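Local coordinates for CELL WALL surface anchor family protein (Streptococcus pneumoniae, PDB 2X9Z) that forms the repeating backbone of the pneumococcal pilus, a surface fibre that is anchored to the cell wall and is probably used in adhesion, at residues Tyr36-Ile42 with Lys110-Tyr116; Asp158-Thr162 with Glu214-Val218; Asp167-Ile173 with Asn242-Glu246. The protein carries 1 engineered substitution. All coordinates share one frame; numbering follows the deposited sequence.

How the contacts relate
From the N terminus, contact 1 is the first to close along the chain: Lys110-Tyr116 returns beside Tyr36-Ile42, pairing two neighbours of one antiparallel sheet and closing a loop of 67 residues that also supplies strands to a second sheet. Contacts 2 and 3 follow it in series, and these two cross. Asp158-Thr162 opens contact 2 and Asp167-Ile173 opens contact 3; Glu214-Val218 then closes the former and Asn242-Glu246 the latter. Contact 2 joins the sheet holding 159-166 to that holding 215-219, whereas contact 3 ties the turn after strand 159-166 to the end of its neighbour, 237-243. The centres of contacts 2 and 3 lie about 22 Å apart, those of 1 and 2 about 28 Å.

Contact 1 of 3, residues Tyr36-Ile42 with Lys110-Tyr116; sequences YEIVTKI and KTVKITY
The ring of Tyr116 carries the CB of Tyr36 on one face, 3.5 Å above its plane and displaced toward the rim, while CD1 of Ile38 approaches its edge. The relation is partly reciprocal, since the hydroxyl of Tyr116, weakly hydrogen-bonded to Asp55, sits over one face of the Tyr36 ring. The two ring planes differ by only 9°, yet they are slid so far apart, with centroids separated by 5.3 Å, that little stacking results; a CH-pi contact from the Tyr36 CB does the work instead. Tyr116 reaches this place because its CG lies between the backbone N and the carbonyl carbon (chi1 68°). Phe91 adds an edge-to-face partner for the Tyr116 ring, and Phe9 meets the Tyr36 ring at an incline.

These aromatics lie at one end of the paired segments of two longer strands, 33-42 and 110-120, in an antiparallel sheet where strands 4-9 and 61-72 flank them; both segments fall in the Cna-B-like pilin backbone region. Seven residue pairs alternate between hydrogen-bonded and non-hydrogen-bonded types. Tyr36, Ile38, Thr40, Ile42 and their partners share one face, where CD1 of Ile42 meets CG2 of Val112 and Trp53 packs against Val112 and Ile114.

The other face is more polar. Glu37 OE2 makes a long salt bridge of 3.5 Å to NZ of Lys113, whose chain runs fully extended to reach it; the same carboxylate also accepts backbone N-H groups from Gly11 and Ala13, which should fix its rotation. Lys41 bends at chi2 (-74°) to lie alongside Thr111 and donates from NZ to OG1 at 2.8 Å. Back on the aromatic face, one water donates to Ile38 O and to Val112 O, and lies 2.8 Å from Thr40 OG1, a hydroxyl also hydrogen-bonded to Trp53 NE1.

Contact 2 of 3, residues Asp158-Thr162 with Glu214-Val218; sequences DLTLT and EYKFV
Leu161 lies over one face of the Phe217 ring, and Leu159 comes at the same ring from the direction opposite to that in which Phe217 extends. The arrangement illustrates how a beta sandwich is filled: strand 159-166 belongs to a four-stranded mixed sheet, strand 215-219 to a three-stranded antiparallel sheet, and the two meet here by side chains alone. The axes of the short segments 159-162 and 215-218 pass 9.2 Å apart and cross at -30°, too distant for backbone pairing, with alternate residues pointing into the space between.

Phe217 is the centre of the group. With its CG anti to the carbonyl carbon (chi1 -73°), the ring is carried across toward the opposite sheet. There CB of Leu161 rests 3.7 Å above the ring plane, nearer the rim than the middle, and makes a CH-pi contact whose line to the centroid leans 19° from the ring normal. The methyls of Leu161 follow the ring back toward its root, CD1 approaching CD2 of Phe217 and CD2 lying about equally far from CG and CD1.

Leu159 plays a different part. Its CG comes within 3.8 Å of CE2 of Phe217, obliquely to the ring, and its CD2 crosses over to CB of Tyr215 at 4.0 Å, thereby bridging the two inward-facing aromatic residues of one strand. The Tyr215 hydroxyl is hydrogen-bonded elsewhere, to the backbone N of Asp210, which anchors the far end of the side chain.

Leu183, from the strand beside 215-219, touches Leu159, Tyr215 and Phe217, and Ile238 meets Leu161 and Phe217, which continues the same apolar layer. At the far end of the Phe217 ring, the backbone O of Leu159 lies in the ring plane, 4.0 Å from CZ.

Contact 3 of 3, residues Asp167-Ile173 with Asn242-Glu246; sequences DATGAPI and NWKDE
Trp243 reaches across to the turn Asp167-Gly170 with the benzene half of its indole. From CB, CG is set anti to the carbonyl carbon (chi1 -65°), which swings the ring toward the turn. CE3 then meets the carbonyl O of Asp167 at 3.6 Å, CZ3 touches CA of Gly170 at 3.4 Å, and CH2 skirts the same CA at 3.9 Å, while Ala168 O lies at the ring edge, near its plane. NE1, on the pyrrole half, is hydrogen-bonded to Asp228 OD2; the His144 ring stacks with the indole.

The turn is of type I and is held from within. Asp167 OD1 forms an Asx turn with Thr169 N, takes the Thr169 hydroxyl at 2.7 Å through its syn lone pair, and also accepts from Ala171 N. Gly170, with positive phi (95°), lets the chain come close to CZ3. Alongside, CB of Ala168 packs on the Lys244 carbonyl O at 3.6 Å.

Asn242 CG is joined to Lys163 NZ in an isopeptide bond, which ties strand 237-243 to strand 159-166. No hydrogen bond joins the two segments directly, so the turn is stiffened by its own polar bonds and meets Trp243 by shape.

Contact 1 of 3, residues Tyr36-Ile42 with Lys110-Tyr116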
loop_
_atom_site.group_PDB
_atom_site.type_symbol
_atom_site.label_atom_id
_atom_site.label_comp_id
_atom_site.label_asym_id
_atom_site.label_seq_id
_atom_site.Cartn_x
_atom_site.Cartn_y
_atom_site.Cartn_z
ATOM N N TYR A 36 -9.633 -10.310 5.166
ATOM C CA TYR A 36 -8.368 -10.194 4.456
ATOM C C TYR A 36 -7.188 -10.658 5.291
ATOM O O TYR A 36 -7.229 -10.645 6.521
ATOM C CB TYR A 36 -8.118 -8.733 4.088
ATOM C CG TYR A 36 -8.968 -8.212 2.950
ATOM C CD1 TYR A 36 -10.205 -7.619 3.182
ATOM C CD2 TYR A 36 -8.527 -8.306 1.643
ATOM C CE1 TYR A 36 -10.975 -7.137 2.135
ATOM C CE2 TYR A 36 -9.279 -7.824 0.605
ATOM C CZ TYR A 36 -10.498 -7.240 0.847
ATOM O OH TYR A 36 -11.238 -6.774 -0.218
ATOM N N GLU A 37 -6.115 -11.027 4.604
ATOM C CA GLU A 37 -4.858 -11.302 5.277
ATOM C C GLU A 37 -3.671 -10.894 4.410
ATOM O O GLU A 37 -3.711 -10.985 3.173
ATOM C CB GLU A 37 -4.761 -12.775 5.670
ATOM C CG GLU A 37 -4.702 -13.722 4.498
ATOM C CD GLU A 37 -4.726 -15.175 4.925
ATOM O OE1 GLU A 37 -4.157 -16.012 4.202
ATOM O OE2 GLU A 37 -5.318 -15.481 5.981
ATOM N N ILE A 38 -2.622 -10.424 5.077
ATOM C CA ILE A 38 -1.362 -10.079 4.440
ATOM C C ILE A 38 -0.316 -10.963 5.112
ATOM O O ILE A 38 -0.180 -10.945 6.338
ATOM C CB ILE A 38 -0.998 -8.598 4.697
ATOM C CG1 ILE A 38 -2.128 -7.661 4.245
ATOM C CG2 ILE A 38 0.332 -8.249 4.041
ATOM C CD1 ILE A 38 -1.988 -6.275 4.809
ATOM N N VAL A 39 0.400 -11.751 4.316
ATOM C CA VAL A 39 1.405 -12.661 4.846
ATOM C C VAL A 39 2.774 -12.263 4.300
ATOM O O VAL A 39 2.937 -12.104 3.081
ATOM C CB VAL A 39 1.094 -14.127 4.467
ATOM C CG1 VAL A 39 2.232 -15.037 4.876
ATOM C CG2 VAL A 39 -0.227 -14.576 5.100
ATOM N N THR A 40 3.739 -12.082 5.201
ATOM C CA THR A 40 5.078 -11.635 4.827
ATOM C C THR A 40 6.119 -12.587 5.392
ATOM O O THR A 40 6.053 -12.967 6.562
ATOM C CB THR A 40 5.353 -10.207 5.357
ATOM O OG1 THR A 40 4.277 -9.350 4.959
ATOM C CG2 THR A 40 6.661 -9.662 4.799
ATOM N N LYS A 41 7.065 -12.982 4.549
ATOM C CA LYS A 41 8.162 -13.838 4.964
ATOM C C LYS A 41 9.420 -12.995 5.088
ATOM O O LYS A 41 9.865 -12.389 4.115
ATOM C CB LYS A 41 8.407 -14.936 3.926
ATOM C CG LYS A 41 7.212 -15.812 3.638
ATOM C CD LYS A 41 6.939 -16.786 4.759
ATOM C CE LYS A 41 5.799 -17.723 4.382
ATOM N NZ LYS A 41 5.480 -18.695 5.468
ATOM N N ILE A 42 9.985 -12.964 6.285
ATOM C CA ILE A 42 11.207 -12.219 6.541
ATOM C C ILE A 42 12.353 -13.217 6.639
ATOM O O ILE A 42 12.252 -14.210 7.357
ATOM C CB ILE A 42 11.062 -11.386 7.832
ATOM C CG1 ILE A 42 9.991 -10.305 7.614
ATOM C CG2 ILE A 42 12.403 -10.778 8.272
ATOM C CD1 ILE A 42 9.732 -9.435 8.805
ATOM N N LYS A 110 10.898 -16.025 9.140
ATOM C CA LYS A 110 9.810 -15.704 10.063
ATOM C C LYS A 110 8.601 -15.250 9.257
ATOM O O LYS A 110 8.739 -14.534 8.258
ATOM C CB LYS A 110 10.222 -14.603 11.051
ATOM C CG LYS A 110 11.418 -14.951 11.940
ATOM C CD LYS A 110 11.170 -16.171 12.824
ATOM C CE LYS A 110 10.612 -15.777 14.173
ATOM N NZ LYS A 110 10.240 -16.956 15.012
ATOM N N THR A 111 7.416 -15.673 9.675
ATOM C CA THR A 111 6.202 -15.346 8.945
ATOM C C THR A 111 5.330 -14.392 9.734
ATOM O O THR A 111 4.843 -14.737 10.812
ATOM C CB THR A 111 5.390 -16.611 8.655
ATOM O OG1 THR A 111 6.183 -17.509 7.868
ATOM C CG2 THR A 111 4.119 -16.272 7.902
ATOM N N VAL A 112 5.118 -13.197 9.188
ATOM C CA VAL A 112 4.216 -12.227 9.802
ATOM C C VAL A 112 2.871 -12.324 9.104
ATOM O O VAL A 112 2.817 -12.334 7.880
ATOM C CB VAL A 112 4.742 -10.777 9.671
ATOM C CG1 VAL A 112 3.821 -9.814 10.416
ATOM C CG2 VAL A 112 6.162 -10.671 10.206
ATOM N N LYS A 113 1.794 -12.410 9.876
ATOM C CA LYS A 113 0.456 -12.414 9.306
ATOM C C LYS A 113 -0.379 -11.305 9.937
ATOM O O LYS A 113 -0.456 -11.177 11.163
ATOM C CB LYS A 113 -0.217 -13.771 9.529
ATOM C CG LYS A 113 -1.632 -13.877 8.967
ATOM C CD LYS A 113 -2.137 -15.308 9.103
ATOM C CE LYS A 113 -3.602 -15.441 8.761
ATOM N NZ LYS A 113 -4.047 -16.841 8.985
ATOM N N ILE A 114 -0.989 -10.495 9.085
ATOM C CA ILE A 114 -1.862 -9.417 9.520
ATOM C C ILE A 114 -3.246 -9.711 8.962
ATOM O O ILE A 114 -3.404 -9.941 7.760
ATOM C CB ILE A 114 -1.386 -8.057 8.984
ATOM C CG1 ILE A 114 0.026 -7.758 9.490
ATOM C CG2 ILE A 114 -2.370 -6.942 9.378
ATOM C CD1 ILE A 114 0.672 -6.565 8.800
ATOM N N THR A 115 -4.248 -9.739 9.830
ATOM C CA THR A 115 -5.616 -9.995 9.390
ATOM C C THR A 115 -6.508 -8.822 9.763
ATOM O O THR A 115 -6.244 -8.101 10.733
ATOM C CB THR A 115 -6.183 -11.296 9.994
ATOM O OG1 THR A 115 -6.254 -11.176 11.418
ATOM C CG2 THR A 115 -5.304 -12.486 9.652
ATOM N N TYR A 116 -7.571 -8.637 8.988
ATOM C CA TYR A 116 -8.545 -7.573 9.235
ATOM C C TYR A 116 -9.731 -7.795 8.313
ATOM O O TYR A 116 -9.696 -8.668 7.451
ATOM C CB TYR A 116 -7.935 -6.193 8.966
ATOM C CG TYR A 116 -7.634 -5.938 7.508
ATOM C CD1 TYR A 116 -8.581 -5.335 6.677
ATOM C CD2 TYR A 116 -6.414 -6.307 6.955
ATOM C CE1 TYR A 116 -8.320 -5.098 5.330
ATOM C CE2 TYR A 116 -6.137 -6.071 5.609
ATOM C CZ TYR A 116 -7.098 -5.471 4.805
ATOM O OH TYR A 116 -6.832 -5.239 3.480
HETATM O O HOH W 1 2.321 -9.518 6.890
#

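Contact 2 of 3, residues Asp158-Thr162 with Glu214-Val218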
loop_
_atom_site.group_PDB
_atom_site.type_symbol
_atom_site.label_atom_id
_atom_site.label_comp_id
_atom_site.label_asym_id
_atom_site.label_seq_id
_atom_site.Cartn_x
_atom_site.Cartn_y
_atom_site.Cartn_z
ATOM N N ASP A 158 -9.297 16.085 -14.329
ATOM C CA ASP A 158 -7.872 16.321 -14.110
ATOM C C ASP A 158 -7.397 15.734 -12.786
ATOM O O ASP A 158 -8.103 15.792 -11.774
ATOM C CB ASP A 158 -7.562 17.821 -14.152
ATOM C CG ASP A 158 -7.723 18.413 -15.543
ATOM O OD1 ASP A 158 -7.384 17.729 -16.530
ATOM O OD2 ASP A 158 -8.183 19.570 -15.648
ATOM N N LEU A 159 -6.193 15.173 -12.803
ATOM C CA LEU A 159 -5.573 14.662 -11.586
ATOM C C LEU A 159 -4.100 15.064 -11.553
ATOM O O LEU A 159 -3.324 14.678 -12.432
ATOM C CB LEU A 159 -5.717 13.142 -11.491
ATOM C CG LEU A 159 -5.200 12.416 -10.243
ATOM C CD1 LEU A 159 -5.756 13.013 -8.946
ATOM C CD2 LEU A 159 -5.528 10.938 -10.341
ATOM N N THR A 160 -3.738 15.860 -10.553
ATOM C CA THR A 160 -2.402 16.436 -10.450
ATOM C C THR A 160 -1.575 15.803 -9.334
ATOM O O THR A 160 -2.020 15.688 -8.189
ATOM C CB THR A 160 -2.472 17.959 -10.221
ATOM O OG1 THR A 160 -3.150 18.571 -11.322
ATOM C CG2 THR A 160 -1.074 18.556 -10.095
ATOM N N LEU A 161 -0.363 15.403 -9.693
ATOM C CA LEU A 161 0.620 14.891 -8.753
ATOM C C LEU A 161 1.598 16.008 -8.380
ATOM O O LEU A 161 2.134 16.686 -9.265
ATOM C CB LEU A 161 1.369 13.740 -9.420
ATOM C CG LEU A 161 2.574 13.138 -8.712
ATOM C CD1 LEU A 161 2.148 12.448 -7.451
ATOM C CD2 LEU A 161 3.271 12.159 -9.639
ATOM N N THR A 162 1.806 16.209 -7.079
ATOM C CA THR A 162 2.818 17.148 -6.592
ATOM C C THR A 162 3.853 16.356 -5.797
ATOM O O THR A 162 3.502 15.526 -4.967
ATOM C CB THR A 162 2.208 18.247 -5.695
ATOM O OG1 THR A 162 1.216 18.976 -6.429
ATOM C CG2 THR A 162 3.278 19.223 -5.207
ATOM N N GLU A 214 -11.543 5.857 -9.096
ATOM C CA GLU A 214 -10.375 6.108 -8.254
ATOM C C GLU A 214 -9.111 5.606 -8.920
ATOM O O GLU A 214 -9.080 4.486 -9.428
ATOM C CB GLU A 214 -10.537 5.431 -6.899
ATOM C CG GLU A 214 -11.530 6.116 -6.007
ATOM C CD GLU A 214 -11.591 5.470 -4.648
ATOM O OE1 GLU A 214 -12.217 4.402 -4.533
ATOM O OE2 GLU A 214 -11.000 6.018 -3.703
ATOM N N TYR A 215 -8.072 6.441 -8.900
ATOM C CA TYR A 215 -6.785 6.097 -9.483
ATOM C C TYR A 215 -5.687 6.252 -8.442
ATOM O O TYR A 215 -5.896 6.836 -7.382
ATOM C CB TYR A 215 -6.450 7.027 -10.650
ATOM C CG TYR A 215 -7.458 7.053 -11.776
ATOM C CD1 TYR A 215 -7.302 6.242 -12.891
ATOM C CD2 TYR A 215 -8.546 7.914 -11.737
ATOM C CE1 TYR A 215 -8.219 6.272 -13.931
ATOM C CE2 TYR A 215 -9.466 7.953 -12.769
ATOM C CZ TYR A 215 -9.296 7.132 -13.868
ATOM O OH TYR A 215 -10.204 7.172 -14.899
ATOM N N LYS A 216 -4.509 5.735 -8.758
ATOM C CA LYS A 216 -3.357 5.897 -7.881
ATOM C C LYS A 216 -2.119 6.112 -8.741
ATOM O O LYS A 216 -1.960 5.453 -9.768
ATOM C CB LYS A 216 -3.184 4.666 -6.982
ATOM C CG LYS A 216 -3.071 3.338 -7.732
ATOM C CD LYS A 216 -3.031 2.123 -6.789
ATOM C CE LYS A 216 -2.837 0.826 -7.574
ATOM N NZ LYS A 216 -2.918 -0.395 -6.724
ATOM N N PHE A 217 -1.251 7.043 -8.338
ATOM C CA PHE A 217 0.069 7.163 -8.952
ATOM C C PHE A 217 1.005 6.229 -8.196
ATOM O O PHE A 217 1.221 6.407 -6.988
ATOM C CB PHE A 217 0.634 8.586 -8.854
ATOM C CG PHE A 217 -0.023 9.586 -9.766
ATOM C CD1 PHE A 217 0.290 9.638 -11.119
ATOM C CD2 PHE A 217 -0.918 10.513 -9.257
ATOM C CE1 PHE A 217 -0.301 10.581 -11.951
ATOM C CE2 PHE A 217 -1.508 11.457 -10.077
ATOM C CZ PHE A 217 -1.204 11.490 -11.426
ATOM N N VAL A 218 1.573 5.248 -8.890
ATOM C CA VAL A 218 2.530 4.343 -8.266
ATOM C C VAL A 218 3.930 4.722 -8.747
ATOM O O VAL A 218 4.240 4.617 -9.932
ATOM C CB VAL A 218 2.224 2.861 -8.608
ATOM C CG1 VAL A 218 3.132 1.937 -7.824
ATOM C CG2 VAL A 218 0.750 2.529 -8.346
#

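Contact 3 of 3, residues Asp167-Ile173 with Asn242-Glu246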
loop_
_atom_site.group_PDB
_atom_site.type_symbol
_atom_site.label_atom_id
_atom_site.label_comp_id
_atom_site.label_asym_id
_atom_site.label_seq_id
_atom_site.Cartn_x
_atom_site.Cartn_y
_atom_site.Cartn_z
ATOM N N ASP A 167 15.854 14.650 2.616
ATOM C CA ASP A 167 16.875 13.664 2.937
ATOM C C ASP A 167 16.385 12.768 4.078
ATOM O O ASP A 167 15.223 12.870 4.494
ATOM C CB ASP A 167 18.259 14.297 3.196
ATOM C CG ASP A 167 18.294 15.199 4.417
ATOM O OD1 ASP A 167 17.457 15.031 5.332
ATOM O OD2 ASP A 167 19.200 16.063 4.470
ATOM N N ALA A 168 17.244 11.874 4.556
ATOM C CA ALA A 168 16.845 10.910 5.576
ATOM C C ALA A 168 16.314 11.564 6.854
ATOM O O ALA A 168 15.521 10.956 7.582
ATOM C CB ALA A 168 18.005 9.962 5.902
ATOM N N THR A 169 16.749 12.792 7.133
ATOM C CA THR A 169 16.327 13.499 8.346
ATOM C C THR A 169 15.006 14.243 8.158
ATOM O O THR A 169 14.433 14.756 9.116
ATOM C CB THR A 169 17.386 14.523 8.823
ATOM O OG1 THR A 169 17.388 15.655 7.943
ATOM C CG2 THR A 169 18.780 13.901 8.867
ATOM N N GLY A 170 14.525 14.304 6.920
ATOM C CA GLY A 170 13.305 15.024 6.617
ATOM C C GLY A 170 13.527 16.452 6.149
ATOM O O GLY A 170 12.564 17.189 5.939
ATOM N N ALA A 171 14.788 16.853 5.996
ATOM C CA ALA A 171 15.101 18.193 5.503
ATOM C C ALA A 171 15.002 18.255 3.981
ATOM O O ALA A 171 15.482 17.357 3.279
ATOM C CB ALA A 171 16.489 18.621 5.952
ATOM N N PRO A 172 14.387 19.325 3.456
ATOM C CA PRO A 172 14.245 19.488 2.005
ATOM C C PRO A 172 15.573 19.429 1.254
ATOM O O PRO A 172 16.582 19.960 1.723
ATOM C CB PRO A 172 13.642 20.885 1.873
ATOM C CG PRO A 172 12.849 21.050 3.131
ATOM C CD PRO A 172 13.669 20.374 4.201
ATOM N N ILE A 173 15.552 18.788 0.091
ATOM C CA ILE A 173 16.694 18.756 -0.814
ATOM C C ILE A 173 16.184 18.925 -2.245
ATOM O O ILE A 173 14.989 18.756 -2.503
ATOM C CB ILE A 173 17.463 17.422 -0.705
ATOM C CG1 ILE A 173 16.521 16.237 -0.956
ATOM C CG2 ILE A 173 18.175 17.318 0.642
ATOM C CD1 ILE A 173 17.204 14.875 -0.895
ATOM N N ASN A 242 9.309 12.236 -1.351
ATOM C CA ASN A 242 10.360 11.244 -1.511
ATOM C C ASN A 242 11.462 11.456 -0.499
ATOM O O ASN A 242 12.035 12.547 -0.431
ATOM C CB ASN A 242 10.965 11.327 -2.905
ATOM C CG ASN A 242 9.965 11.025 -3.986
ATOM O OD1 ASN A 242 9.117 10.155 -3.887
ATOM N N TRP A 243 11.757 10.412 0.272
ATOM C CA TRP A 243 12.779 10.460 1.311
ATOM C C TRP A 243 14.019 9.709 0.854
ATOM O O TRP A 243 13.915 8.575 0.388
ATOM C CB TRP A 243 12.278 9.770 2.580
ATOM C CG TRP A 243 11.120 10.390 3.292
ATOM C CD1 TRP A 243 9.806 10.393 2.891
ATOM C CD2 TRP A 243 11.147 11.016 4.586
ATOM N NE1 TRP A 243 9.026 11.008 3.849
ATOM C CE2 TRP A 243 9.823 11.403 4.891
ATOM C CE3 TRP A 243 12.163 11.301 5.507
ATOM C CZ2 TRP A 243 9.488 12.057 6.082
ATOM C CZ3 TRP A 243 11.827 11.954 6.694
ATOM C CH2 TRP A 243 10.502 12.322 6.968
ATOM N N LYS A 244 15.194 10.316 1.013
ATOM C CA LYS A 244 16.440 9.644 0.645
ATOM C C LYS A 244 16.859 8.647 1.736
ATOM O O LYS A 244 17.837 8.867 2.449
ATOM C CB LYS A 244 17.545 10.667 0.398
ATOM C CG LYS A 244 18.709 10.131 -0.399
ATOM C CD LYS A 244 19.771 11.213 -0.573
ATOM C CE LYS A 244 20.906 10.739 -1.454
ATOM N NZ LYS A 244 21.805 11.875 -1.786
ATOM N N ASP A 245 16.116 7.549 1.858
ATOM C CA ASP A 245 16.348 6.567 2.922
ATOM C C ASP A 245 17.425 5.534 2.588
ATOM O O ASP A 245 17.886 4.817 3.476
ATOM C CB ASP A 245 15.049 5.827 3.258
ATOM C CG ASP A 245 14.006 6.717 3.915
ATOM O OD1 ASP A 245 14.378 7.691 4.613
ATOM O OD2 ASP A 245 12.802 6.431 3.729
ATOM N N GLU A 246 17.806 5.435 1.317
ATOM C CA GLU A 246 18.838 4.489 0.888
ATOM C C GLU A 246 18.484 3.045 1.249
ATOM O O GLU A 246 19.325 2.276 1.719
ATOM C CB GLU A 246 20.211 4.877 1.458
ATOM C CG GLU A 246 20.681 6.263 1.037
ATOM C CD GLU A 246 20.916 6.382 -0.459
ATOM O OE1 GLU A 246 20.905 5.343 -1.158
ATOM O OE2 GLU A 246 21.119 7.520 -0.937
#